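Local coordinates for protein mycolic acid synthase (Mycobacterium tuberculosis, PDB 1L1E) that probably converts a double bond of alpha mycolic acids into a cyclopropane ring, using a methylene group from S-adenosyl-L-methionine, at residues A[18-21]-A[22-25]; A[247-250]-A[251-255]; A[271-275]-A[276-280]; A[190-193]-A[194-198]. All coordinates share one frame; numbering follows the deposited sequence.

Contact 1. Residues A[18-21]-A[22-25]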
loop_
_atom_site.group_PDB
_atom_site.type_symbol
_atom_site.label_atom_id
_atom_site.label_comp_id
_atom_site.label_asym_id
_atom_site.label_seq_id
_atom_site.Cartn_x
_atom_site.Cartn_y
_atom_site.Cartn_z
ATOM N N LEU A 18 -0.594 4.322 16.685
ATOM C CA LEU A 18 -2.038 4.361 16.868
ATOM C C LEU A 18 -2.602 2.958 17.109
ATOM O O LEU A 18 -2.306 2.025 16.363
ATOM C CB LEU A 18 -2.696 5.007 15.648
ATOM C CG LEU A 18 -4.185 5.337 15.746
ATOM C CD1 LEU A 18 -4.476 6.048 17.064
ATOM C CD2 LEU A 18 -4.584 6.201 14.559
ATOM N N SER A 19 -3.399 2.818 18.168
ATOM C CA SER A 19 -4.021 1.545 18.549
ATOM C C SER A 19 -4.769 0.857 17.404
ATOM O O SER A 19 -5.461 1.505 16.624
ATOM C CB SER A 19 -4.983 1.776 19.720
ATOM O OG SER A 19 -5.822 0.648 19.944
ATOM N N ASP A 20 -4.652 -0.463 17.322
ATOM C CA ASP A 20 -5.310 -1.200 16.248
ATOM C C ASP A 20 -6.821 -1.194 16.364
ATOM O O ASP A 20 -7.525 -1.353 15.373
ATOM C CB ASP A 20 -4.828 -2.648 16.193
ATOM C CG ASP A 20 -5.374 -3.392 14.986
ATOM O OD1 ASP A 20 -5.321 -2.824 13.874
ATOM O OD2 ASP A 20 -5.842 -4.539 15.142
ATOM N N ASP A 21 -7.323 -1.024 17.578
ATOM C CA ASP A 21 -8.760 -1.008 17.770
ATOM C C ASP A 21 -9.309 0.269 17.140
ATOM O O ASP A 21 -10.509 0.388 16.902
ATOM C CB ASP A 21 -9.091 -1.078 19.257
ATOM C CG ASP A 21 -10.153 -2.126 19.567
ATOM O OD1 ASP A 21 -9.995 -3.288 19.113
ATOM O OD2 ASP A 21 -11.137 -1.786 20.266
ATOM N N PHE A 22 -8.414 1.218 16.867
ATOM C CA PHE A 22 -8.802 2.466 16.232
ATOM C C PHE A 22 -8.971 2.179 14.745
ATOM O O PHE A 22 -9.980 2.549 14.141
ATOM C CB PHE A 22 -7.731 3.539 16.419
ATOM C CG PHE A 22 -8.142 4.891 15.907
ATOM C CD1 PHE A 22 -9.011 5.694 16.649
ATOM C CD2 PHE A 22 -7.706 5.342 14.671
ATOM C CE1 PHE A 22 -9.436 6.922 16.165
ATOM C CE2 PHE A 22 -8.125 6.573 14.172
ATOM C CZ PHE A 22 -8.994 7.365 14.923
ATOM N N PHE A 23 -7.979 1.515 14.157
ATOM C CA PHE A 23 -8.042 1.178 12.738
ATOM C C PHE A 23 -9.221 0.270 12.430
ATOM O O PHE A 23 -9.882 0.418 11.400
ATOM C CB PHE A 23 -6.760 0.491 12.276
ATOM C CG PHE A 23 -5.571 1.402 12.219
ATOM C CD1 PHE A 23 -4.590 1.351 13.205
ATOM C CD2 PHE A 23 -5.436 2.322 11.181
ATOM C CE1 PHE A 23 -3.499 2.197 13.158
ATOM C CE2 PHE A 23 -4.340 3.179 11.126
ATOM C CZ PHE A 23 -3.370 3.114 12.120
ATOM N N ARG A 24 -9.500 -0.670 13.320
ATOM C CA ARG A 24 -10.611 -1.577 13.083
ATOM C C ARG A 24 -11.954 -0.843 13.007
ATOM O O ARG A 24 -12.967 -1.424 12.598
ATOM C CB ARG A 24 -10.639 -2.663 14.157
ATOM C CG ARG A 24 -9.527 -3.688 14.012
ATOM C CD ARG A 24 -9.711 -4.831 15.002
ATOM N NE ARG A 24 -10.987 -5.513 14.778
ATOM C CZ ARG A 24 -11.550 -6.358 15.635
ATOM N NH1 ARG A 24 -10.953 -6.636 16.787
ATOM N NH2 ARG A 24 -12.714 -6.925 15.341
ATOM N N LEU A 25 -11.961 0.436 13.382
ATOM C CA LEU A 25 -13.185 1.224 13.324
ATOM C C LEU A 25 -13.526 1.699 11.912
ATOM O O LEU A 25 -14.650 2.142 11.665
ATOM C CB LEU A 25 -13.108 2.434 14.267
ATOM C CG LEU A 25 -13.153 2.105 15.766
ATOM C CD1 LEU A 25 -13.089 3.399 16.565
ATOM C CD2 LEU A 25 -14.426 1.325 16.096
#
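L18 packs against the ring of F22. L18 CD2 comes to that ring obliquely, 3.2 Å from F22 CD2, which is unusually short for two carbons. The branch is brought there by chi1 of L18 (-171°), which sets CG opposite the backbone N and beside the carbonyl carbon. The same leucine also meets F23. L18 CB lies 3.8 Å from F23 CE1, and L18 O approaches that ring at its edge, 3.4 Å from F23 CE1. One residue therefore touches two successive phenylalanines.

The backbone behind these side chains is the short helix 20-23. S19 is its N-cap, and D21 N donates to S19 OG at 3.3 Å. Two more bonds close the turn: F22 N to S19 O at 3.0 Å, and R24 N to D20 O at 2.9 Å with an N-H...O angle of 160°. On the polar side, D20 OD2 runs beside the CG and CD carbons of R24 and is hydrogen-bonded to Q31. D21 OD1 is 4.2 Å from R24 NH1, well out of the guanidinium plane, so only charge attraction acts there.

The ring of F23 meets that of W75, a probable S-adenosylmethionine-binding residue. L18 rests on V258 and Y262 of helix 256-274. F22 and L25 pack on A250 of helix 247-253.

Contact 2. Residues A[247-250]-A[251-255]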
loop_
_atom_site.group_PDB
_atom_site.type_symbol
_atom_site.label_atom_id
_atom_site.label_comp_id
_atom_site.label_asym_id
_atom_site.label_seq_id
_atom_site.Cartn_x
_atom_site.Cartn_y
_atom_site.Cartn_z
ATOM N N LYS A 247 -17.805 7.360 15.459
ATOM C CA LYS A 247 -17.212 8.514 16.126
ATOM C C LYS A 247 -17.029 8.364 17.633
ATOM O O LYS A 247 -15.903 8.409 18.134
ATOM C CB LYS A 247 -18.048 9.766 15.845
ATOM C CG LYS A 247 -17.580 10.982 16.608
ATOM C CD LYS A 247 -18.447 12.187 16.323
ATOM C CE LYS A 247 -18.014 13.376 17.159
ATOM N NZ LYS A 247 -18.856 14.576 16.894
ATOM N N ASP A 248 -18.132 8.194 18.357
ATOM C CA ASP A 248 -18.065 8.064 19.814
ATOM C C ASP A 248 -17.005 7.061 20.281
ATOM O O ASP A 248 -16.184 7.373 21.143
ATOM C CB ASP A 248 -19.436 7.678 20.392
ATOM C CG ASP A 248 -20.465 8.798 20.267
ATOM O OD1 ASP A 248 -20.066 9.982 20.159
ATOM O OD2 ASP A 248 -21.679 8.495 20.292
ATOM N N GLN A 249 -17.012 5.864 19.708
ATOM C CA GLN A 249 -16.036 4.856 20.095
ATOM C C GLN A 249 -14.610 5.288 19.744
ATOM O O GLN A 249 -13.669 5.014 20.490
ATOM C CB GLN A 249 -16.361 3.530 19.414
ATOM C CG GLN A 249 -15.475 2.367 19.839
ATOM C CD GLN A 249 -15.571 2.079 21.320
ATOM O OE1 GLN A 249 -16.666 1.925 21.864
ATOM N NE2 GLN A 249 -14.425 1.999 21.983
ATOM N N ALA A 250 -14.446 5.965 18.612
ATOM C CA ALA A 250 -13.125 6.416 18.190
ATOM C C ALA A 250 -12.562 7.435 19.178
ATOM O O ALA A 250 -11.387 7.386 19.544
ATOM C CB ALA A 250 -13.197 7.026 16.796
ATOM N N ILE A 251 -13.410 8.364 19.599
ATOM C CA ILE A 251 -13.008 9.397 20.543
ATOM C C ILE A 251 -12.743 8.819 21.933
ATOM O O ILE A 251 -11.884 9.315 22.666
ATOM C CB ILE A 251 -14.094 10.498 20.640
ATOM C CG1 ILE A 251 -14.065 11.357 19.372
ATOM C CG2 ILE A 251 -13.881 11.353 21.875
ATOM C CD1 ILE A 251 -15.021 12.530 19.400
ATOM N N ALA A 252 -13.474 7.765 22.286
ATOM C CA ALA A 252 -13.317 7.135 23.590
ATOM C C ALA A 252 -11.990 6.388 23.728
ATOM O O ALA A 252 -11.362 6.416 24.784
ATOM C CB ALA A 252 -14.476 6.184 23.847
ATOM N N ILE A 253 -11.572 5.729 22.652
ATOM C CA ILE A 253 -10.342 4.953 22.627
ATOM C C ILE A 253 -9.100 5.818 22.414
ATOM O O ILE A 253 -8.021 5.498 22.912
ATOM C CB ILE A 253 -10.422 3.875 21.525
ATOM C CG1 ILE A 253 -11.553 2.897 21.853
ATOM C CG2 ILE A 253 -9.091 3.152 21.386
ATOM C CD1 ILE A 253 -11.772 1.844 20.793
ATOM N N GLN A 254 -9.252 6.904 21.664
ATOM C CA GLN A 254 -8.147 7.826 21.411
ATOM C C GLN A 254 -8.518 9.248 21.851
ATOM O O GLN A 254 -8.350 9.607 23.019
ATOM C CB GLN A 254 -7.779 7.817 19.925
ATOM C CG GLN A 254 -7.101 6.544 19.450
ATOM C CD GLN A 254 -5.774 6.283 20.141
ATOM O OE1 GLN A 254 -4.961 7.191 20.308
ATOM N NE2 GLN A 254 -5.543 5.036 20.533
ATOM N N SER A 255 -9.033 10.051 20.922
ATOM C CA SER A 255 -9.432 11.424 21.239
ATOM C C SER A 255 -10.052 12.126 20.043
ATOM O O SER A 255 -9.967 11.650 18.909
ATOM C CB SER A 255 -8.227 12.247 21.703
ATOM O OG SER A 255 -7.398 12.589 20.604
#
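Q249 and I253 meet through the only flat side-chain group that takes part across this contact, the Q249 carboxamide. I253 comes to its nitrogen end rather than to its oxygen. The modelled distance from Q249 NE2 to I253 CD1, 2.9 Å, is very short for a nitrogen and a methyl, so the exact amide placement is doubtful. The other carboxamide, that of Q254, leads away and packs on L18 and S19.

The motif is one turn after another of a short alpha-helix, 247-253, with side chains four residues apart on the same side. K247 and I251 are such a pair. They lie alongside each other and point the same way, with K247 CE 3.8 Å from I251 CD1. The lysine chain is fully extended from chi1 174° onward, which lays its methylenes along the isoleucine. Both residues also touch Y259 of helix 256-274.

Four backbone bonds hold the turns, among them I251 N to K247 O at 2.9 Å and A252 N to D248 O at 3.0 Å. A250 is the buried residue here. It sits against F22, L25 and Y259, so this helix packs on both helix 20-23 and helix 256-274. D248, Q249 and A252 are exposed.

Q254 leaves helical geometry, and its N makes the last bond of the helix, to A250 O at 3.0 Å. S255 then opens the next helix as its N-cap: its OG is hydrogen-bonded to V258 N.

Contact 3. Residues A[271-275]-A[276-280]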
loop_
_atom_site.group_PDB
_atom_site.type_symbol
_atom_site.label_atom_id
_atom_site.label_comp_id
_atom_site.label_asym_id
_atom_site.label_seq_id
_atom_site.Cartn_x
_atom_site.Cartn_y
_atom_site.Cartn_z
ATOM N N LYS A 271 -11.079 14.103 -2.062
ATOM C CA LYS A 271 -11.275 15.221 -2.997
ATOM C C LYS A 271 -10.105 15.373 -3.965
ATOM O O LYS A 271 -10.300 15.653 -5.147
ATOM C CB LYS A 271 -11.413 16.548 -2.244
ATOM C CG LYS A 271 -12.761 16.830 -1.607
ATOM C CD LYS A 271 -12.732 18.220 -0.966
ATOM C CE LYS A 271 -14.099 18.689 -0.494
ATOM N NZ LYS A 271 -14.017 20.087 0.028
ATOM N N LEU A 272 -8.890 15.200 -3.450
ATOM C CA LEU A 272 -7.689 15.352 -4.257
ATOM C C LEU A 272 -7.549 14.344 -5.383
ATOM O O LEU A 272 -7.256 14.719 -6.515
ATOM C CB LEU A 272 -6.445 15.305 -3.370
ATOM C CG LEU A 272 -6.332 16.366 -2.265
ATOM C CD1 LEU A 272 -4.897 16.397 -1.786
ATOM C CD2 LEU A 272 -6.744 17.750 -2.775
ATOM N N PHE A 273 -7.742 13.062 -5.081
ATOM C CA PHE A 273 -7.631 12.040 -6.113
ATOM C C PHE A 273 -8.791 12.147 -7.091
ATOM O O PHE A 273 -8.648 11.851 -8.271
ATOM C CB PHE A 273 -7.593 10.643 -5.485
ATOM C CG PHE A 273 -6.316 10.349 -4.732
ATOM C CD1 PHE A 273 -6.126 10.825 -3.438
ATOM C CD2 PHE A 273 -5.302 9.610 -5.326
ATOM C CE1 PHE A 273 -4.946 10.569 -2.747
ATOM C CE2 PHE A 273 -4.119 9.349 -4.649
ATOM C CZ PHE A 273 -3.939 9.830 -3.354
ATOM N N ARG A 274 -9.940 12.584 -6.593
ATOM C CA ARG A 274 -11.129 12.735 -7.423
ATOM C C ARG A 274 -10.942 13.897 -8.404
ATOM O O ARG A 274 -11.389 13.832 -9.552
ATOM C CB ARG A 274 -12.347 12.961 -6.519
ATOM C CG ARG A 274 -13.684 13.057 -7.232
ATOM C CD ARG A 274 -14.818 12.763 -6.253
ATOM N NE ARG A 274 -15.032 11.324 -6.103
ATOM C CZ ARG A 274 -15.271 10.708 -4.949
ATOM N NH1 ARG A 274 -15.330 11.401 -3.816
ATOM N NH2 ARG A 274 -15.443 9.392 -4.931
ATOM N N GLN A 275 -10.262 14.948 -7.957
ATOM C CA GLN A 275 -10.011 16.108 -8.804
ATOM C C GLN A 275 -8.721 15.958 -9.602
ATOM O O GLN A 275 -8.340 16.861 -10.343
ATOM C CB GLN A 275 -9.944 17.381 -7.961
ATOM C CG GLN A 275 -11.237 17.700 -7.236
ATOM C CD GLN A 275 -11.072 18.803 -6.218
ATOM O OE1 GLN A 275 -10.831 19.957 -6.566
ATOM N NE2 GLN A 275 -11.193 18.451 -4.949
ATOM N N GLY A 276 -8.041 14.827 -9.428
ATOM C CA GLY A 276 -6.817 14.564 -10.169
ATOM C C GLY A 276 -5.512 15.159 -9.676
ATOM O O GLY A 276 -4.538 15.178 -10.425
ATOM N N TYR A 277 -5.476 15.643 -8.437
ATOM C CA TYR A 277 -4.253 16.227 -7.877
ATOM C C TYR A 277 -3.211 15.170 -7.528
ATOM O O TYR A 277 -2.013 15.464 -7.433
ATOM C CB TYR A 277 -4.571 17.042 -6.623
ATOM C CG TYR A 277 -5.272 18.339 -6.926
ATOM C CD1 TYR A 277 -6.649 18.387 -7.114
ATOM C CD2 TYR A 277 -4.546 19.517 -7.073
ATOM C CE1 TYR A 277 -7.291 19.582 -7.439
ATOM C CE2 TYR A 277 -5.173 20.707 -7.404
ATOM C CZ TYR A 277 -6.541 20.739 -7.583
ATOM O OH TYR A 277 -7.149 21.935 -7.894
ATOM N N THR A 278 -3.676 13.943 -7.324
ATOM C CA THR A 278 -2.791 12.835 -6.998
ATOM C C THR A 278 -3.328 11.569 -7.666
ATOM O O THR A 278 -4.476 11.536 -8.097
ATOM C CB THR A 278 -2.689 12.640 -5.463
ATOM O OG1 THR A 278 -3.983 12.362 -4.917
ATOM C CG2 THR A 278 -2.153 13.902 -4.813
ATOM N N ASP A 279 -2.499 10.535 -7.761
ATOM C CA ASP A 279 -2.912 9.287 -8.398
ATOM C C ASP A 279 -2.318 8.099 -7.631
ATOM O O ASP A 279 -1.519 8.277 -6.706
ATOM C CB ASP A 279 -2.407 9.261 -9.851
ATOM C CG ASP A 279 -3.278 8.413 -10.780
ATOM O OD1 ASP A 279 -3.687 7.300 -10.400
ATOM O OD2 ASP A 279 -3.540 8.861 -11.915
ATOM N N VAL A 280 -2.734 6.893 -8.009
ATOM C CA VAL A 280 -2.218 5.664 -7.401
ATOM C C VAL A 280 -1.942 4.723 -8.567
ATOM O O VAL A 280 -2.844 4.403 -9.345
ATOM C CB VAL A 280 -3.232 5.008 -6.447
ATOM C CG1 VAL A 280 -2.739 3.619 -6.038
ATOM C CG2 VAL A 280 -3.408 5.865 -5.208
#
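A Schellman motif ends helix 256-274, and L272, F273, G276 and Y277 form it. G276 has a positive phi, which turns the chain out of the helix. Y277 N donates to L272 O at 2.8 Å. G276 N makes a weak bond to F273 O at 3.3 Å. After this turn T278 comes over one face of the F273 ring.

T278 CB is 3.8 Å from the ring centroid and 17° off the normal, a CH-pi contact offset toward the rim. Chi1 of 60° places T278 OG1 between the backbone N and the carbonyl carbon. OG1 then lies over the ring centre, 3.0 to 3.1 Å from all six F273 ring carbons. This is unusually close, so the placement is doubtful. The hydroxyl is buried and has no partner in the model. D279 O lies at the ring edge, 3.5 Å from F273 CE2. V280 CG2 is 3.6 Å from the same carbon.

The turn joins the last helix to strand 279-286, which lies antiparallel between strands 163-170 and 221-227. This is the reversed strand of the 3-2-1-4-5-7-6 sheet known from Rossmann-like methyltransferases. F273 also meets Y232 edge-to-face and comes close to C269, a probable active-site residue. V280 is near the bound carbonate.

At the outer side, Q275 CB reaches the edge of the Y277 ring, 3.5 Å from Y277 CE1. The Q275 amide stands almost upright to that ring, with planes 83° apart. K180 makes a cation-pi contact with Y277, and T183 and L188 also touch it. R274 turns off to a salt bridge with D237.

Contact 4. Residues A[190-193]-A[194-198]; sequences HFTK and FILAE
F191 and I195 make the tight part of this contact, one helical turn apart. I195 CG1 lies over a face of the F191 ring, 4.0 Å from its centroid and 27° off the normal. The nearest side-chain atoms are F191 CE2 and I195 CG1, at 3.6 Å. I195 CD1 reaches further along the ring, 3.6 Å from F191 CZ. In F191, chi1 of -176° carries the ring to the carbonyl side, where the next turn of the helix passes.

F194 is placed more loosely. Its ring is near parallel to that of F191, but the two are slid apart. Their centroids are 5.8 Å from each other, and the rings barely overlap. K264 makes a cation-pi contact with F194.

The other side of helix 189-199 is open to solvent. H190, K193 and A197 are exposed there, and the K193 chain is extended. The side chains of T192 and L196 come no nearer than 4.5 Å, T192 CG2 to L196 CD1. T192 OG1 is taken by L188 O. Backbone bonds link the turns throughout, such as I195 N to F191 O and L196 N to T192 O, both at 2.8 Å. The turn at 195-198 is wider, of pi type.

F191 and I195 both touch C269, the probable active-site cysteine of helix 256-274. Hydrocarbon surfaces, not charges, thus make this side of the contact, giving C269 apolar neighbours.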
loop_
_atom_site.group_PDB
_atom_site.type_symbol
_atom_site.label_atom_id
_atom_site.label_comp_id
_atom_site.label_asym_id
_atom_site.label_seq_id
_atom_site.Cartn_x
_atom_site.Cartn_y
_atom_site.Cartn_z
ATOM N N HIS A 190 -0.790 23.475 1.726
ATOM C CA HIS A 190 -0.934 23.357 3.185
ATOM C C HIS A 190 -1.371 21.943 3.564
ATOM O O HIS A 190 -0.806 21.320 4.476
ATOM C CB HIS A 190 -1.963 24.355 3.714
ATOM C CG HIS A 190 -1.607 24.860 5.114
ATOM N ND1 HIS A 190 -2.448 25.704 5.833
ATOM C CD2 HIS A 190 -0.523 24.640 5.905
ATOM C CE1 HIS A 190 -1.872 25.963 6.996
ATOM N NE2 HIS A 190 -0.724 25.337 7.054
ATOM N N PHE A 191 -2.384 21.442 2.863
ATOM C CA PHE A 191 -2.902 20.104 3.111
ATOM C C PHE A 191 -1.797 19.073 2.883
ATOM O O PHE A 191 -1.639 18.131 3.658
ATOM C CB PHE A 191 -4.078 19.825 2.175
ATOM C CG PHE A 191 -4.749 18.507 2.417
ATOM C CD1 PHE A 191 -5.528 18.308 3.552
ATOM C CD2 PHE A 191 -4.597 17.458 1.514
ATOM C CE1 PHE A 191 -6.152 17.079 3.783
ATOM C CE2 PHE A 191 -5.214 16.229 1.737
ATOM C CZ PHE A 191 -5.994 16.041 2.874
ATOM N N THR A 192 -1.028 19.262 1.815
ATOM C CA THR A 192 0.058 18.350 1.491
ATOM C C THR A 192 1.046 18.272 2.655
ATOM O O THR A 192 1.479 17.189 3.040
ATOM C CB THR A 192 0.798 18.800 0.221
ATOM O OG1 THR A 192 -0.137 18.907 -0.861
ATOM C CG2 THR A 192 1.868 17.790 -0.156
ATOM N N LYS A 193 1.400 19.423 3.218
ATOM C CA LYS A 193 2.322 19.437 4.345
ATOM C C LYS A 193 1.707 18.599 5.460
ATOM O O LYS A 193 2.386 17.818 6.124
ATOM C CB LYS A 193 2.545 20.865 4.841
ATOM C CG LYS A 193 3.418 20.938 6.078
ATOM C CD LYS A 193 3.628 22.368 6.521
ATOM C CE LYS A 193 4.576 22.432 7.703
ATOM N NZ LYS A 193 4.809 23.830 8.129
ATOM N N PHE A 194 0.406 18.784 5.652
ATOM C CA PHE A 194 -0.352 18.055 6.659
ATOM C C PHE A 194 -0.239 16.548 6.411
ATOM O O PHE A 194 -0.016 15.771 7.341
ATOM C CB PHE A 194 -1.822 18.480 6.593
ATOM C CG PHE A 194 -2.746 17.617 7.399
ATOM C CD1 PHE A 194 -2.893 17.818 8.768
ATOM C CD2 PHE A 194 -3.482 16.604 6.786
ATOM C CE1 PHE A 194 -3.764 17.025 9.515
ATOM C CE2 PHE A 194 -4.354 15.805 7.525
ATOM C CZ PHE A 194 -4.494 16.018 8.892
ATOM N N ILE A 195 -0.391 16.143 5.153
ATOM C CA ILE A 195 -0.321 14.733 4.798
ATOM C C ILE A 195 1.070 14.148 4.999
ATOM O O ILE A 195 1.215 13.035 5.508
ATOM C CB ILE A 195 -0.758 14.492 3.336
ATOM C CG1 ILE A 195 -2.239 14.846 3.168
ATOM C CG2 ILE A 195 -0.515 13.042 2.951
ATOM C CD1 ILE A 195 -3.165 14.137 4.141
ATOM N N LEU A 196 2.092 14.894 4.599
ATOM C CA LEU A 196 3.457 14.420 4.748
ATOM C C LEU A 196 3.910 14.415 6.195
ATOM O O LEU A 196 4.779 13.630 6.566
ATOM C CB LEU A 196 4.421 15.264 3.912
ATOM C CG LEU A 196 4.516 14.872 2.435
ATOM C CD1 LEU A 196 5.455 15.819 1.703
ATOM C CD2 LEU A 196 5.014 13.432 2.326
ATOM N N ALA A 197 3.324 15.281 7.017
ATOM C CA ALA A 197 3.716 15.345 8.419
ATOM C C ALA A 197 2.973 14.334 9.287
ATOM O O ALA A 197 3.586 13.609 10.068
ATOM C CB ALA A 197 3.504 16.752 8.960
ATOM N N GLU A 198 1.656 14.274 9.134
ATOM C CA GLU A 198 0.842 13.368 9.930
ATOM C C GLU A 198 0.674 11.957 9.361
ATOM O O GLU A 198 0.817 10.971 10.087
ATOM C CB GLU A 198 -0.543 13.981 10.146
ATOM C CG GLU A 198 -0.523 15.403 10.683
ATOM C CD GLU A 198 0.300 15.537 11.947
ATOM O OE1 GLU A 198 0.191 14.650 12.817
ATOM O OE2 GLU A 198 1.050 16.529 12.077
#

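Overall arrangement
Along the chain the order is contact 1, contact 4, contact 2, contact 3. Contacts 1 and 2 touch, with centres 10 Å apart: helix 20-23 packs against helix 247-253 and the residues just after it. Contacts 3 and 4 also touch, through L272 and F191, with centres 15 Å apart. The pairs do not touch each other; the closest approach, contact 1 to contact 4, is about 8 Å between nearest atoms. Helix 256-274 begins just after contact 2, ends in contact 3, and packs on contacts 1 and 4. It thus runs from the neighbourhood of helices 20-23 and 247-253 past C269, the probable active-site residue, to the turn that enters the central sheet.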